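Local coordinates for MOBA relate protein (Mycobacterium sp., PDB 2WAW), which is of unknown function but, with a MobA-like NTP transferase domain of GT-A type, probably transfers a nucleotidyl group from a nucleoside triphosphate, at residues 102-110 against 177-185; 24-35 against 53-64. One frame throughout, in Å; residues are numbered along the deposited sequence.

Interaction 1: residues 102-110 against 177-185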
loop_
_atom_site.group_PDB
_atom_site.type_symbol
_atom_site.label_atom_id
_atom_site.label_comp_id
_atom_site.label_asym_id
_atom_site.label_seq_id
_atom_site.Cartn_x
_atom_site.Cartn_y
_atom_site.Cartn_z
ATOM N N MET A 102 -0.361 1.663 -1.144
ATOM C CA MET A 102 -0.211 1.398 0.271
ATOM C C MET A 102 0.459 0.056 0.459
ATOM O O MET A 102 0.593 -0.733 -0.479
ATOM C CB MET A 102 -1.549 1.437 0.975
ATOM C CG MET A 102 -2.317 0.168 0.846
ATOM S SD MET A 102 -3.938 0.401 1.555
ATOM C CE MET A 102 -4.894 0.853 0.098
ATOM N N LEU A 103 0.999 -0.151 1.658
ATOM C CA LEU A 103 1.678 -1.413 1.977
ATOM C C LEU A 103 0.702 -2.414 2.575
ATOM O O LEU A 103 -0.200 -2.023 3.317
ATOM C CB LEU A 103 2.836 -1.187 2.965
ATOM C CG LEU A 103 3.958 -0.234 2.495
ATOM C CD1 LEU A 103 5.102 -0.222 3.501
ATOM C CD2 LEU A 103 4.487 -0.606 1.118
ATOM N N GLY A 104 0.907 -3.703 2.305
ATOM C CA GLY A 104 0.044 -4.761 2.837
ATOM C C GLY A 104 0.089 -4.876 4.360
ATOM O O GLY A 104 -0.790 -5.511 4.975
ATOM N N ASP A 105 1.119 -4.261 4.952
ATOM C CA ASP A 105 1.376 -4.334 6.394
ATOM C C ASP A 105 1.082 -3.027 7.143
ATOM O O ASP A 105 1.560 -2.814 8.264
ATOM C CB ASP A 105 2.800 -4.853 6.708
ATOM C CG ASP A 105 3.892 -4.063 5.999
ATOM O OD1 ASP A 105 3.876 -4.056 4.746
ATOM O OD2 ASP A 105 4.782 -3.499 6.683
ATOM N N GLN A 106 0.256 -2.185 6.560
ATOM C CA GLN A 106 -0.196 -0.947 7.167
ATOM C C GLN A 106 -1.731 -0.853 7.313
ATOM O O GLN A 106 -2.364 -0.069 6.650
ATOM C CB GLN A 106 0.237 0.238 6.318
ATOM C CG GLN A 106 1.666 0.466 6.133
ATOM C CD GLN A 106 1.984 1.471 5.012
ATOM O OE1 GLN A 106 1.818 1.206 3.840
ATOM N NE2 GLN A 106 2.485 2.587 5.396
ATOM N N PRO A 107 -2.294 -1.679 8.181
ATOM C CA PRO A 107 -3.755 -1.730 8.322
ATOM C C PRO A 107 -4.369 -0.523 9.013
ATOM O O PRO A 107 -5.597 -0.363 8.997
ATOM C CB PRO A 107 -3.986 -2.990 9.167
ATOM C CG PRO A 107 -2.720 -3.147 9.973
ATOM C CD PRO A 107 -1.616 -2.671 9.032
ATOM N N GLY A 108 -3.525 0.298 9.635
ATOM C CA GLY A 108 -3.976 1.480 10.375
ATOM C C GLY A 108 -4.336 2.679 9.517
ATOM O O GLY A 108 -4.850 3.664 10.012
ATOM N N ILE A 109 -4.033 2.618 8.225
ATOM C CA ILE A 109 -4.511 3.627 7.275
ATOM C C ILE A 109 -6.044 3.614 7.299
ATOM O O ILE A 109 -6.644 2.570 7.545
ATOM C CB ILE A 109 -3.956 3.284 5.861
ATOM C CG1 ILE A 109 -2.462 3.619 5.799
ATOM C CG2 ILE A 109 -4.722 4.015 4.751
ATOM C CD1 ILE A 109 -1.772 3.042 4.556
ATOM N N THR A 110 -6.672 4.767 7.060
ATOM C CA THR A 110 -8.134 4.864 7.050
ATOM C C THR A 110 -8.688 5.200 5.674
ATOM O O THR A 110 -8.027 5.862 4.857
ATOM C CB THR A 110 -8.676 5.935 8.040
ATOM O OG1 THR A 110 -8.306 7.250 7.602
ATOM C CG2 THR A 110 -8.160 5.694 9.442
ATOM N N ASP A 177 -0.925 9.990 13.732
ATOM C CA ASP A 177 0.479 9.638 13.484
ATOM C C ASP A 177 0.613 8.698 12.283
ATOM O O ASP A 177 -0.351 8.035 11.905
ATOM C CB ASP A 177 1.104 8.972 14.711
ATOM C CG ASP A 177 1.327 9.951 15.857
ATOM O OD1 ASP A 177 1.308 11.178 15.619
ATOM O OD2 ASP A 177 1.541 9.483 16.996
ATOM N N VAL A 178 1.814 8.633 11.709
ATOM C CA VAL A 178 2.115 7.686 10.611
ATOM C C VAL A 178 1.670 6.279 11.041
ATOM O O VAL A 178 1.953 5.861 12.176
ATOM C CB VAL A 178 3.633 7.692 10.255
ATOM C CG1 VAL A 178 3.999 6.630 9.197
ATOM C CG2 VAL A 178 4.075 9.069 9.764
ATOM N N PRO A 179 0.960 5.552 10.154
ATOM C CA PRO A 179 0.502 4.196 10.490
ATOM C C PRO A 179 1.692 3.292 10.749
ATOM O O PRO A 179 2.745 3.461 10.123
ATOM C CB PRO A 179 -0.202 3.733 9.208
ATOM C CG PRO A 179 0.357 4.614 8.112
ATOM C CD PRO A 179 0.549 5.945 8.792
ATOM N N LEU A 180 1.539 2.370 11.695
ATOM C CA LEU A 180 2.580 1.397 11.958
ATOM C C LEU A 180 2.678 0.458 10.774
ATOM O O LEU A 180 1.670 0.178 10.119
ATOM C CB LEU A 180 2.257 0.588 13.211
ATOM C CG LEU A 180 2.197 1.335 14.553
ATOM C CD1 LEU A 180 1.963 0.329 15.672
ATOM C CD2 LEU A 180 3.472 2.127 14.802
ATOM N N ASP A 181 3.898 0.004 10.500
ATOM C CA ASP A 181 4.117 -1.084 9.549
ATOM C C ASP A 181 4.964 -2.169 10.209
ATOM O O ASP A 181 5.291 -2.067 11.394
ATOM C CB ASP A 181 4.721 -0.586 8.228
ATOM C CG ASP A 181 5.952 0.286 8.426
ATOM O OD1 ASP A 181 6.711 0.069 9.401
ATOM O OD2 ASP A 181 6.162 1.190 7.588
ATOM N N VAL A 182 5.306 -3.216 9.462
ATOM C CA VAL A 182 5.944 -4.379 10.073
ATOM C C VAL A 182 7.189 -4.812 9.281
ATOM O O VAL A 182 7.067 -5.396 8.189
ATOM C CB VAL A 182 4.927 -5.561 10.208
ATOM C CG1 VAL A 182 5.607 -6.810 10.803
ATOM C CG2 VAL A 182 3.743 -5.135 11.083
ATOM N N ASP A 183 8.368 -4.488 9.825
ATOM C CA ASP A 183 9.666 -4.923 9.287
ATOM C C ASP A 183 10.240 -6.066 10.111
ATOM O O ASP A 183 10.948 -6.938 9.588
ATOM C CB ASP A 183 10.714 -3.789 9.348
ATOM C CG ASP A 183 10.442 -2.652 8.385
ATOM O OD1 ASP A 183 9.782 -2.859 7.345
ATOM O OD2 ASP A 183 10.914 -1.524 8.677
ATOM N N THR A 184 10.000 -6.013 11.419
ATOM C CA THR A 184 10.682 -6.897 12.355
ATOM C C THR A 184 9.640 -7.517 13.281
ATOM O O THR A 184 8.496 -7.048 13.332
ATOM C CB THR A 184 11.660 -6.112 13.253
ATOM O OG1 THR A 184 10.927 -5.114 13.980
ATOM C CG2 THR A 184 12.768 -5.434 12.430
ATOM N N TRP A 185 10.026 -8.556 14.019
ATOM C CA TRP A 185 9.091 -9.167 14.967
ATOM C C TRP A 185 8.636 -8.148 16.005
ATOM O O TRP A 185 7.451 -8.092 16.370
ATOM C CB TRP A 185 9.683 -10.407 15.656
ATOM C CG TRP A 185 8.590 -11.146 16.356
ATOM C CD1 TRP A 185 8.227 -11.013 17.662
ATOM C CD2 TRP A 185 7.655 -12.060 15.767
ATOM N NE1 TRP A 185 7.137 -11.817 17.936
ATOM C CE2 TRP A 185 6.762 -12.462 16.788
ATOM C CE3 TRP A 185 7.494 -12.593 14.471
ATOM C CZ2 TRP A 185 5.719 -13.377 16.563
ATOM C CZ3 TRP A 185 6.454 -13.502 14.247
ATOM C CH2 TRP A 185 5.580 -13.877 15.292
HETATM O O HOH W 1 7.153 -2.345 6.244
HETATM O O HOH W 2 4.342 3.080 7.582
HETATM O O HOH W 3 -0.975 0.236 10.747
#
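D105 and V182 form the one direct hydrogen bond between the two segments: V182 N gives its hydrogen to D105 OD2 at 2.8 Å, almost straight at 170°, on the lone pair facing away from the other carboxylate oxygen. D105 CG stands between its own backbone N and carbonyl carbon (chi1 54°), a position that turns the carboxylate to the 177-185 chain. The same OD2 lies 3.3 Å from D181 CB. In the backbone, D181 CA approaches D105 O at 3.3 Å in a CA-H...O contact. Further along, Q106 CG packs on D181 CB, while the ring of P179 is met at CG by Q106 NE2 and by I109 CG1, the latter at 3.8 Å.

Three waters join the segments around this first shell. One takes a hydrogen from Q106 NE2 and donates to P179 O and, in the D181 conformer given, to D181 OD2. A second accepts from G108 N and donates to L180 O; a third lies between D105 OD2 and D183 OD1. K23 NZ is hydrogen-bonded to V182 O and makes a long, weak ion pair with D105. Two successive type I turns, L103 to Q106 and Q106 to I109, bring D105, Q106 and I109 to the 177-185 chain. MobA relatives carry a metal-binding aspartate just after the corresponding strand, so the contact probably borders the nucleotide site.

The contact thus joins the loop leaving sheet strand 98-103 to the connection between strand 169-173 and helix 185-197. L191 of that helix touches P107, L180 and V182, L33 of helix 33-42 packs on D105, and H137 of strand 134-142 meets L103, Q106 and I109.

Interaction 2: residues 24-35 against 53-64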
loop_
_atom_site.group_PDB
_atom_site.type_symbol
_atom_site.label_atom_id
_atom_site.label_comp_id
_atom_site.label_asym_id
_atom_site.label_seq_id
_atom_site.Cartn_x
_atom_site.Cartn_y
_atom_site.Cartn_z
ATOM N N GLN A 24 2.464 -11.290 5.920
ATOM C CA GLN A 24 1.103 -11.154 5.386
ATOM C C GLN A 24 0.120 -12.019 6.189
ATOM O O GLN A 24 -1.052 -11.665 6.338
ATOM C CB GLN A 24 1.072 -11.566 3.886
ATOM C CG GLN A 24 1.941 -10.695 2.931
ATOM C CD GLN A 24 3.445 -11.024 2.939
ATOM O OE1 GLN A 24 4.272 -10.287 2.350
ATOM N NE2 GLN A 24 3.813 -12.113 3.607
ATOM N N LEU A 25 0.619 -13.123 6.705
ATOM C CA LEU A 25 -0.197 -14.111 7.388
ATOM C C LEU A 25 -0.188 -14.035 8.911
ATOM O O LEU A 25 -0.860 -14.768 9.530
ATOM C CB LEU A 25 0.157 -15.532 6.905
ATOM C CG LEU A 25 0.030 -15.761 5.409
ATOM C CD1 LEU A 25 0.608 -17.005 5.001
ATOM C CD2 LEU A 25 -1.397 -15.680 4.947
ATOM N N LEU A 26 0.561 -13.126 9.471
ATOM C CA LEU A 26 0.572 -12.946 10.933
ATOM C C LEU A 26 -0.826 -12.646 11.492
ATOM O O LEU A 26 -1.551 -11.791 10.966
ATOM C CB LEU A 26 1.516 -11.822 11.300
ATOM C CG LEU A 26 2.987 -12.060 10.975
ATOM C CD1 LEU A 26 3.746 -10.724 11.041
ATOM C CD2 LEU A 26 3.613 -13.115 11.899
ATOM N N PRO A 27 -1.219 -13.350 12.564
ATOM C CA PRO A 27 -2.515 -13.111 13.167
ATOM C C PRO A 27 -2.643 -11.671 13.645
ATOM O O PRO A 27 -1.716 -11.134 14.255
ATOM C CB PRO A 27 -2.511 -14.061 14.374
ATOM C CG PRO A 27 -1.595 -15.155 13.976
ATOM C CD PRO A 27 -0.496 -14.448 13.222
ATOM N N LEU A 28 -3.788 -11.050 13.358
ATOM C CA LEU A 28 -4.086 -9.727 13.854
ATOM C C LEU A 28 -5.566 -9.763 14.213
ATOM O O LEU A 28 -6.439 -9.505 13.376
ATOM C CB LEU A 28 -3.745 -8.657 12.805
ATOM C CG LEU A 28 -3.482 -7.234 13.303
ATOM C CD1 LEU A 28 -2.167 -7.146 14.084
ATOM C CD2 LEU A 28 -3.477 -6.286 12.130
ATOM N N GLY A 29 -5.831 -10.167 15.450
ATOM C CA GLY A 29 -7.198 -10.341 15.936
ATOM C C GLY A 29 -7.881 -11.490 15.227
ATOM O O GLY A 29 -7.339 -12.600 15.161
ATOM N N ASP A 30 -9.058 -11.211 14.668
ATOM C CA ASP A 30 -9.866 -12.229 13.988
ATOM C C ASP A 30 -9.429 -12.440 12.545
ATOM O O ASP A 30 -10.027 -13.240 11.813
ATOM C CB ASP A 30 -11.358 -11.857 14.031
ATOM C CG ASP A 30 -11.659 -10.510 13.364
ATOM O OD1 ASP A 30 -10.722 -9.706 13.146
ATOM O OD2 ASP A 30 -12.848 -10.248 13.070
ATOM N N THR A 31 -8.392 -11.717 12.128
ATOM C CA THR A 31 -7.948 -11.798 10.743
ATOM C C THR A 31 -6.411 -11.909 10.677
ATOM O O THR A 31 -5.780 -12.205 11.691
ATOM C CB THR A 31 -8.527 -10.626 9.887
ATOM O OG1 THR A 31 -8.235 -10.861 8.504
ATOM C CG2 THR A 31 -7.987 -9.267 10.334
ATOM N N THR A 32 -5.832 -11.729 9.493
ATOM C CA THR A 32 -4.376 -11.713 9.328
ATOM C C THR A 32 -3.954 -10.270 9.075
ATOM O O THR A 32 -4.800 -9.385 8.844
ATOM C CB THR A 32 -3.920 -12.532 8.113
ATOM O OG1 THR A 32 -4.622 -12.047 6.959
ATOM C CG2 THR A 32 -4.219 -14.031 8.289
ATOM N N LEU A 33 -2.668 -10.011 9.080
ATOM C CA LEU A 33 -2.202 -8.676 8.843
ATOM C C LEU A 33 -2.606 -8.185 7.458
ATOM O O LEU A 33 -3.168 -7.173 7.328
ATOM C CB LEU A 33 -0.683 -8.651 8.980
ATOM C CG LEU A 33 0.122 -7.371 8.724
ATOM C CD1 LEU A 33 -0.344 -6.242 9.587
ATOM C CD2 LEU A 33 1.580 -7.617 8.889
ATOM N N LEU A 34 -2.374 -8.987 6.448
ATOM C CA LEU A 34 -2.823 -8.592 5.142
ATOM C C LEU A 34 -4.351 -8.487 5.020
ATOM O O LEU A 34 -4.838 -7.642 4.366
ATOM C CB LEU A 34 -2.281 -9.488 4.051
ATOM C CG LEU A 34 -2.709 -9.120 2.639
ATOM C CD1 LEU A 34 -2.241 -7.755 2.234
ATOM C CD2 LEU A 34 -2.183 -10.119 1.650
ATOM N N GLY A 35 -5.055 -9.408 5.658
ATOM C CA GLY A 35 -6.521 -9.398 5.674
ATOM C C GLY A 35 -7.065 -8.113 6.274
ATOM O O GLY A 35 -8.045 -7.538 5.785
ATOM N N LEU A 53 1.787 -9.972 -4.637
ATOM C CA LEU A 53 2.279 -11.001 -3.739
ATOM C C LEU A 53 3.546 -11.575 -4.321
ATOM O O LEU A 53 3.720 -11.608 -5.544
ATOM C CB LEU A 53 1.230 -12.104 -3.576
ATOM C CG LEU A 53 -0.117 -11.716 -2.970
ATOM C CD1 LEU A 53 -1.065 -12.898 -3.008
ATOM C CD2 LEU A 53 0.103 -11.283 -1.574
ATOM N N GLY A 54 4.428 -12.045 -3.447
ATOM C CA GLY A 54 5.700 -12.597 -3.894
ATOM C C GLY A 54 5.814 -14.093 -3.651
ATOM O O GLY A 54 4.872 -14.852 -3.915
ATOM N N GLY A 55 6.961 -14.506 -3.111
ATOM C CA GLY A 55 7.265 -15.923 -2.882
ATOM C C GLY A 55 6.278 -16.689 -2.010
ATOM O O GLY A 55 6.107 -17.897 -2.192
ATOM N N ALA A 56 5.628 -15.988 -1.079
ATOM C CA ALA A 56 4.637 -16.576 -0.176
ATOM C C ALA A 56 3.220 -16.645 -0.756
ATOM O O ALA A 56 2.274 -16.977 -0.039
ATOM C CB ALA A 56 4.616 -15.788 1.152
ATOM N N ALA A 57 3.067 -16.337 -2.048
ATOM C CA ALA A 57 1.747 -16.240 -2.687
ATOM C C ALA A 57 0.879 -17.472 -2.472
ATOM O O ALA A 57 -0.306 -17.344 -2.209
ATOM C CB ALA A 57 1.874 -15.955 -4.179
ATOM N N ASP A 58 1.466 -18.659 -2.621
ATOM C CA ASP A 58 0.721 -19.911 -2.465
ATOM C C ASP A 58 0.024 -19.990 -1.115
ATOM O O ASP A 58 -1.174 -20.299 -1.061
ATOM C CB ASP A 58 1.641 -21.118 -2.664
ATOM C CG ASP A 58 1.964 -21.375 -4.126
ATOM O OD1 ASP A 58 1.455 -20.631 -4.997
ATOM O OD2 ASP A 58 2.728 -22.324 -4.403
ATOM N N GLU A 59 0.765 -19.715 -0.042
ATOM C CA GLU A 59 0.224 -19.716 1.327
ATOM C C GLU A 59 -0.828 -18.618 1.497
ATOM O O GLU A 59 -1.875 -18.820 2.108
ATOM C CB GLU A 59 1.345 -19.504 2.355
ATOM C CG GLU A 59 2.504 -20.491 2.287
ATOM C CD GLU A 59 3.725 -20.006 3.059
ATOM O OE1 GLU A 59 3.742 -20.145 4.300
ATOM O OE2 GLU A 59 4.669 -19.482 2.426
ATOM N N VAL A 60 -0.529 -17.435 0.963
ATOM C CA VAL A 60 -1.445 -16.300 1.071
ATOM C C VAL A 60 -2.789 -16.560 0.362
ATOM O O VAL A 60 -3.861 -16.244 0.899
ATOM C CB VAL A 60 -0.800 -14.993 0.572
ATOM C CG1 VAL A 60 -1.819 -13.865 0.539
ATOM C CG2 VAL A 60 0.344 -14.601 1.482
ATOM N N LEU A 61 -2.726 -17.173 -0.793
ATOM C CA LEU A 61 -3.900 -17.484 -1.550
ATOM C C LEU A 61 -4.793 -18.434 -0.766
ATOM O O LEU A 61 -5.965 -18.416 -0.910
ATOM C CB LEU A 61 -3.550 -18.060 -2.916
ATOM C CG LEU A 61 -2.767 -17.207 -3.885
ATOM C CD1 LEU A 61 -2.434 -17.896 -5.173
ATOM C CD2 LEU A 61 -3.396 -15.900 -4.144
ATOM N N GLU A 62 -4.192 -19.323 -0.009
ATOM C CA GLU A 62 -4.929 -20.265 0.819
ATOM C C GLU A 62 -5.626 -19.625 2.013
ATOM O O GLU A 62 -6.593 -20.130 2.441
ATOM C CB GLU A 62 -4.059 -21.452 1.253
ATOM C CG GLU A 62 -3.469 -22.258 0.106
ATOM C CD GLU A 62 -2.356 -23.272 0.464
ATOM O OE1 GLU A 62 -1.804 -23.303 1.582
ATOM O OE2 GLU A 62 -2.023 -24.059 -0.425
ATOM N N LYS A 63 -5.100 -18.529 2.538
ATOM C CA LYS A 63 -5.497 -18.019 3.864
ATOM C C LYS A 63 -6.055 -16.593 3.939
ATOM O O LYS A 63 -6.515 -16.169 5.002
ATOM C CB LYS A 63 -4.328 -18.135 4.847
ATOM C CG LYS A 63 -3.946 -19.563 5.200
ATOM C CD LYS A 63 -2.674 -19.591 6.024
ATOM C CE LYS A 63 -2.269 -21.014 6.366
ATOM N NZ LYS A 63 -1.149 -21.036 7.347
ATOM N N VAL A 64 -5.989 -15.838 2.851
ATOM C CA VAL A 64 -6.518 -14.480 2.858
ATOM C C VAL A 64 -7.625 -14.371 1.821
ATOM O O VAL A 64 -7.537 -14.971 0.747
ATOM C CB VAL A 64 -5.407 -13.444 2.590
ATOM C CG1 VAL A 64 -5.972 -12.017 2.585
ATOM C CG2 VAL A 64 -4.282 -13.597 3.615
HETATM O O HOH W 4 -6.999 -13.380 6.339
#
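Helix 57-63 packs through apolar side chains against the 3-10 turn 24-25 and the N-terminal end of helix 33-42, with T32 at the end of the small hairpin, within the Rossmann-like part of the GT-A fold. L53, ending strand 48-53, comes first: its CD2 lies 4.1 Å from L34 CD2. E59 touches by CB, 3.7 Å from L25 CD1.

V60 sends its two branches to different partners. CG1, anti to the backbone N (chi1 173°), reaches L34 CD2 at 3.9 Å, while CG2 lies against Q24 CB and L25 CD2. K63 adds its CB to the same L25 methyl, the two side chains crossing at roughly a right angle, so L25 rests on E59, V60, K63 and V64.

V64 leaves the helix but extends the packing. Its CG1 faces the backbone of G35, 4.1 Å from G35 CA, and L38 of helix 33-42 also touches its side chain. Its CG2 lies 3.8 Å from L25 CD2 and next to T32 OG1. T32 is the N-cap residue of helix 33-42, its OG1 accepting from G35 N at 3.0 Å. No direct hydrogen bond joins the segments; the polar link is a water 2.8 Å from T32 OG1 that donates to K63 O at 3.1 Å.

Overall arrangement
After strand 6-12 the chain passes through 24-35; interaction 2, completed at 53-64, closes the short loop that holds the rest of helix 33-42 and most of strand 48-53. Only later does the chain reach 102-110, at the end of strand 98-103; interaction 1 closes much farther on, at 177-185, after strands 126-131, 134-142 and 169-173. The two loops therefore follow one another, neither nesting nor crossing. Their centres lie 15 Å apart, yet they touch: L34 CD1 packs on G104 CA, and L26 on W185. Segment 24-35 thus lies between helix 57-63 and the approach to the C-terminal helix 185-197.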